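Local atomic coordinates of putative pilus assembly-related protein (Burkholderia pseudomallei, PDB entry 4DAD), a protein that is probably involved in pilus assembly, this fragment being its CheY-like receiver domain, with ATP binding and hydrolysis inferred for the full-length protein. Residues M20-R32 / L65-A77. Numbering follows the deposited sequence.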
loop_
_atom_site.group_PDB
_atom_site.type_symbol
_atom_site.label_atom_id
_atom_site.label_comp_id
_atom_site.label_asym_id
_atom_site.label_seq_id
_atom_site.Cartn_x
_atom_site.Cartn_y
_atom_site.Cartn_z
HETATM N N MSE A 20 15.576 -1.942 -15.808
HETATM C CA MSE A 20 14.232 -1.563 -16.236
HETATM C C MSE A 20 13.493 -0.708 -15.180
HETATM O O MSE A 20 12.419 -0.182 -15.481
HETATM C CB MSE A 20 13.403 -2.824 -16.506
HETATM C CG MSE A 20 13.738 -3.541 -17.791
HETATM SE SE MSE A 20 13.536 -2.378 -19.311
HETATM C CE MSE A 20 11.668 -1.762 -19.012
ATOM N N ILE A 21 14.048 -0.605 -13.944
ATOM C CA ILE A 21 13.400 0.060 -12.814
ATOM C C ILE A 21 13.991 1.430 -12.547
ATOM O O ILE A 21 15.176 1.585 -12.231
ATOM C CB ILE A 21 13.387 -0.803 -11.528
ATOM C CG1 ILE A 21 12.725 -2.182 -11.810
ATOM C CG2 ILE A 21 12.646 -0.051 -10.432
ATOM C CD1 ILE A 21 13.069 -3.337 -10.842
ATOM N N ASN A 22 13.112 2.421 -12.679
ATOM C CA ASN A 22 13.374 3.823 -12.465
ATOM C C ASN A 22 12.971 4.198 -11.062
ATOM O O ASN A 22 11.798 4.108 -10.710
ATOM C CB ASN A 22 12.626 4.652 -13.509
ATOM C CG ASN A 22 13.165 4.465 -14.900
ATOM O OD1 ASN A 22 14.317 4.071 -15.115
ATOM N ND2 ASN A 22 12.345 4.764 -15.879
ATOM N N ILE A 23 13.952 4.623 -10.270
ATOM C CA ILE A 23 13.784 5.049 -8.878
ATOM C C ILE A 23 14.039 6.550 -8.723
ATOM O O ILE A 23 15.087 7.050 -9.113
ATOM C CB ILE A 23 14.720 4.244 -7.912
ATOM C CG1 ILE A 23 14.619 2.706 -8.172
ATOM C CG2 ILE A 23 14.434 4.632 -6.424
ATOM C CD1 ILE A 23 15.025 1.796 -7.055
ATOM N N LEU A 24 13.088 7.259 -8.125
ATOM C CA LEU A 24 13.238 8.668 -7.756
ATOM C C LEU A 24 13.512 8.715 -6.254
ATOM O O LEU A 24 12.728 8.159 -5.473
ATOM C CB LEU A 24 12.006 9.479 -8.131
ATOM C CG LEU A 24 12.025 10.985 -7.771
ATOM C CD1 LEU A 24 13.138 11.752 -8.541
ATOM C CD2 LEU A 24 10.665 11.597 -8.021
ATOM N N VAL A 25 14.661 9.290 -5.862
ATOM C CA VAL A 25 15.092 9.426 -4.450
ATOM C C VAL A 25 14.884 10.891 -4.047
ATOM O O VAL A 25 15.404 11.780 -4.711
ATOM C CB VAL A 25 16.547 8.911 -4.173
ATOM C CG1 VAL A 25 16.941 9.184 -2.728
ATOM C CG2 VAL A 25 16.655 7.414 -4.438
ATOM N N ALA A 26 14.080 11.146 -3.001
ATOM C CA ALA A 26 13.728 12.508 -2.598
ATOM C C ALA A 26 14.139 12.810 -1.187
ATOM O O ALA A 26 13.704 12.108 -0.276
ATOM C CB ALA A 26 12.219 12.714 -2.748
ATOM N N SER A 27 14.945 13.882 -0.995
ATOM C CA SER A 27 15.394 14.364 0.332
ATOM C C SER A 27 15.783 15.856 0.298
ATOM O O SER A 27 16.369 16.311 -0.664
ATOM C CB SER A 27 16.557 13.536 0.873
ATOM O OG SER A 27 16.968 14.047 2.135
ATOM N N GLU A 28 15.478 16.592 1.374
ATOM C CA GLU A 28 15.747 18.023 1.570
ATOM C C GLU A 28 17.237 18.268 1.775
ATOM O O GLU A 28 17.731 19.342 1.420
ATOM C CB GLU A 28 14.958 18.514 2.808
ATOM C CG GLU A 28 14.988 20.020 3.083
ATOM C CD GLU A 28 16.099 20.584 3.958
ATOM O OE1 GLU A 28 16.539 19.888 4.904
ATOM O OE2 GLU A 28 16.499 21.748 3.722
ATOM N N ASP A 29 17.937 17.276 2.375
ATOM C CA ASP A 29 19.355 17.313 2.738
ATOM C C ASP A 29 20.233 16.716 1.662
ATOM O O ASP A 29 20.141 15.531 1.353
ATOM C CB ASP A 29 19.602 16.585 4.078
ATOM C CG ASP A 29 20.951 16.920 4.693
ATOM O OD1 ASP A 29 21.080 18.009 5.289
ATOM O OD2 ASP A 29 21.891 16.126 4.527
ATOM N N ALA A 30 21.137 17.544 1.149
ATOM C CA ALA A 30 22.137 17.237 0.124
ATOM C C ALA A 30 22.964 16.010 0.491
ATOM O O ALA A 30 23.241 15.184 -0.379
ATOM C CB ALA A 30 23.065 18.432 -0.075
ATOM N N SER A 31 23.368 15.907 1.763
ATOM C CA SER A 31 24.185 14.806 2.248
ATOM C C SER A 31 23.353 13.518 2.331
ATOM O O SER A 31 23.820 12.497 1.825
ATOM C CB SER A 31 24.822 15.156 3.585
ATOM O OG SER A 31 25.921 14.307 3.852
ATOM N N ARG A 32 22.106 13.576 2.873
ATOM C CA ARG A 32 21.201 12.402 2.956
ATOM C C ARG A 32 20.812 11.911 1.557
ATOM O O ARG A 32 20.818 10.699 1.328
ATOM C CB ARG A 32 19.914 12.680 3.766
ATOM C CG ARG A 32 20.101 12.974 5.254
ATOM C CD ARG A 32 19.341 11.958 6.078
ATOM N NE ARG A 32 18.188 12.505 6.802
ATOM C CZ ARG A 32 17.257 11.753 7.397
ATOM N NH1 ARG A 32 17.302 10.427 7.308
ATOM N NH2 ARG A 32 16.252 12.323 8.048
ATOM N N LEU A 65 6.607 12.386 -13.338
ATOM C CA LEU A 65 6.440 11.300 -12.371
ATOM C C LEU A 65 6.096 9.982 -13.015
ATOM O O LEU A 65 6.464 8.939 -12.471
ATOM C CB LEU A 65 5.363 11.620 -11.346
ATOM C CG LEU A 65 5.762 12.370 -10.098
ATOM C CD1 LEU A 65 4.561 12.529 -9.220
ATOM C CD2 LEU A 65 6.848 11.658 -9.335
ATOM N N ASP A 66 5.356 10.019 -14.140
ATOM C CA ASP A 66 4.929 8.855 -14.925
ATOM C C ASP A 66 6.125 7.960 -15.319
ATOM O O ASP A 66 5.961 6.748 -15.419
ATOM C CB ASP A 66 4.159 9.302 -16.189
ATOM C CG ASP A 66 2.734 9.785 -15.936
ATOM O OD1 ASP A 66 2.264 9.672 -14.783
ATOM O OD2 ASP A 66 2.089 10.279 -16.898
ATOM N N ALA A 67 7.316 8.558 -15.500
ATOM C CA ALA A 67 8.547 7.878 -15.866
ATOM C C ALA A 67 9.170 7.030 -14.701
ATOM O O ALA A 67 10.114 6.283 -14.941
ATOM C CB ALA A 67 9.559 8.910 -16.341
ATOM N N PHE A 68 8.663 7.132 -13.477
ATOM C CA PHE A 68 9.244 6.394 -12.356
ATOM C C PHE A 68 8.380 5.266 -11.889
ATOM O O PHE A 68 7.158 5.306 -11.999
ATOM C CB PHE A 68 9.552 7.321 -11.163
ATOM C CG PHE A 68 10.529 8.407 -11.526
ATOM C CD1 PHE A 68 11.884 8.131 -11.634
ATOM C CD2 PHE A 68 10.084 9.677 -11.865
ATOM C CE1 PHE A 68 12.779 9.116 -12.035
ATOM C CE2 PHE A 68 10.986 10.662 -12.269
ATOM C CZ PHE A 68 12.324 10.374 -12.345
ATOM N N ASP A 69 9.039 4.234 -11.381
ATOM C CA ASP A 69 8.394 3.051 -10.836
ATOM C C ASP A 69 8.382 3.181 -9.325
ATOM O O ASP A 69 7.396 2.825 -8.697
ATOM C CB ASP A 69 9.139 1.781 -11.275
ATOM C CG ASP A 69 9.226 1.602 -12.768
ATOM O OD1 ASP A 69 8.175 1.332 -13.398
ATOM O OD2 ASP A 69 10.354 1.702 -13.313
ATOM N N ILE A 70 9.472 3.716 -8.745
ATOM C CA ILE A 70 9.625 3.838 -7.291
ATOM C C ILE A 70 10.008 5.268 -6.885
ATOM O O ILE A 70 10.793 5.940 -7.548
ATOM C CB ILE A 70 10.629 2.791 -6.745
ATOM C CG1 ILE A 70 10.124 1.363 -7.003
ATOM C CG2 ILE A 70 10.955 2.991 -5.243
ATOM C CD1 ILE A 70 11.284 0.243 -6.985
ATOM N N LEU A 71 9.403 5.716 -5.784
ATOM C CA LEU A 71 9.651 6.982 -5.142
ATOM C C LEU A 71 10.047 6.695 -3.713
ATOM O O LEU A 71 9.236 6.236 -2.919
ATOM C CB LEU A 71 8.424 7.915 -5.238
ATOM C CG LEU A 71 8.406 9.177 -4.373
ATOM C CD1 LEU A 71 9.646 10.024 -4.566
ATOM C CD2 LEU A 71 7.161 9.988 -4.663
HETATM N N MSE A 72 11.315 6.954 -3.398
HETATM C CA MSE A 72 11.822 6.780 -2.048
HETATM C C MSE A 72 11.911 8.148 -1.371
HETATM O O MSE A 72 12.689 8.997 -1.810
HETATM C CB MSE A 72 13.155 6.089 -2.097
HETATM C CG MSE A 72 13.475 5.345 -0.837
HETATM SE SE MSE A 72 15.088 4.321 -1.114
HETATM C CE MSE A 72 14.556 3.394 -2.768
ATOM N N ILE A 73 11.041 8.396 -0.373
ATOM C CA ILE A 73 10.958 9.679 0.312
ATOM C C ILE A 73 11.667 9.623 1.662
ATOM O O ILE A 73 11.359 8.762 2.483
ATOM C CB ILE A 73 9.477 10.144 0.466
ATOM C CG1 ILE A 73 8.847 10.544 -0.870
ATOM C CG2 ILE A 73 9.315 11.309 1.457
ATOM C CD1 ILE A 73 7.260 10.346 -0.867
ATOM N N ASP A 74 12.573 10.586 1.909
ATOM C CA ASP A 74 13.199 10.747 3.213
ATOM C C ASP A 74 12.176 11.492 4.123
ATOM O O ASP A 74 11.800 12.636 3.831
ATOM C CB ASP A 74 14.538 11.490 3.077
ATOM C CG ASP A 74 15.202 11.915 4.374
ATOM O OD1 ASP A 74 14.729 11.496 5.451
ATOM O OD2 ASP A 74 16.209 12.655 4.311
ATOM N N GLY A 75 11.713 10.812 5.179
ATOM C CA GLY A 75 10.707 11.320 6.113
ATOM C C GLY A 75 11.222 11.946 7.391
ATOM O O GLY A 75 10.761 11.587 8.478
ATOM N N ALA A 76 12.151 12.924 7.252
ATOM C CA ALA A 76 12.803 13.691 8.323
ATOM C C ALA A 76 11.792 14.459 9.207
ATOM O O ALA A 76 11.881 14.409 10.443
ATOM C CB ALA A 76 13.804 14.667 7.720
ATOM N N ALA A 77 10.838 15.163 8.573
ATOM C CA ALA A 77 9.791 15.894 9.283
ATOM C C ALA A 77 8.431 15.643 8.605
ATOM O O ALA A 77 8.019 16.405 7.716
ATOM C CB ALA A 77 10.125 17.383 9.337
#
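S27 and R32 meet D74 at the C-terminal end of two parallel strands, 22-26 and 70-74. D74 OD2 accepts from S27 OG (2.7 Å) through its lone pair turned away from OD1. R32 lays a guanidinium face over D74 OD1, its NH2 3.1 Å from that oxygen; OD1 lies well above the guanidinium plane, so no N-H points at it and the salt bridge rests on charge alone. The R32 chain, bent at chi2 (-121°) and chi3, folds back over the carboxylate, and W124 adds a cation-pi contact.

Between the strands, I70 O, L24 O, M72 O and A26 O take N-H bonds in a regular parallel ladder. At its start N22 O accepts from both D69 N (2.8 Å) and I70 N, while N22 ND2 reaches A67 O (2.9 Å) almost straight along the carbonyl. D69 OD2 accepts from N22 N in return and forms a salt bridge with R145.

L24 CB sits over the F68 ring face, 3.9 Å from its centroid. On the opposite face of the sheet from L24 and L71, I23 CG2 meets I70 CG2 and M72 CE, covered by helices 30-43 and 128-140. D74, the predicted phosphorylation site, is unmodified here; its serine bond and the arginine charge over OD1 probably help hold the carboxylate in place.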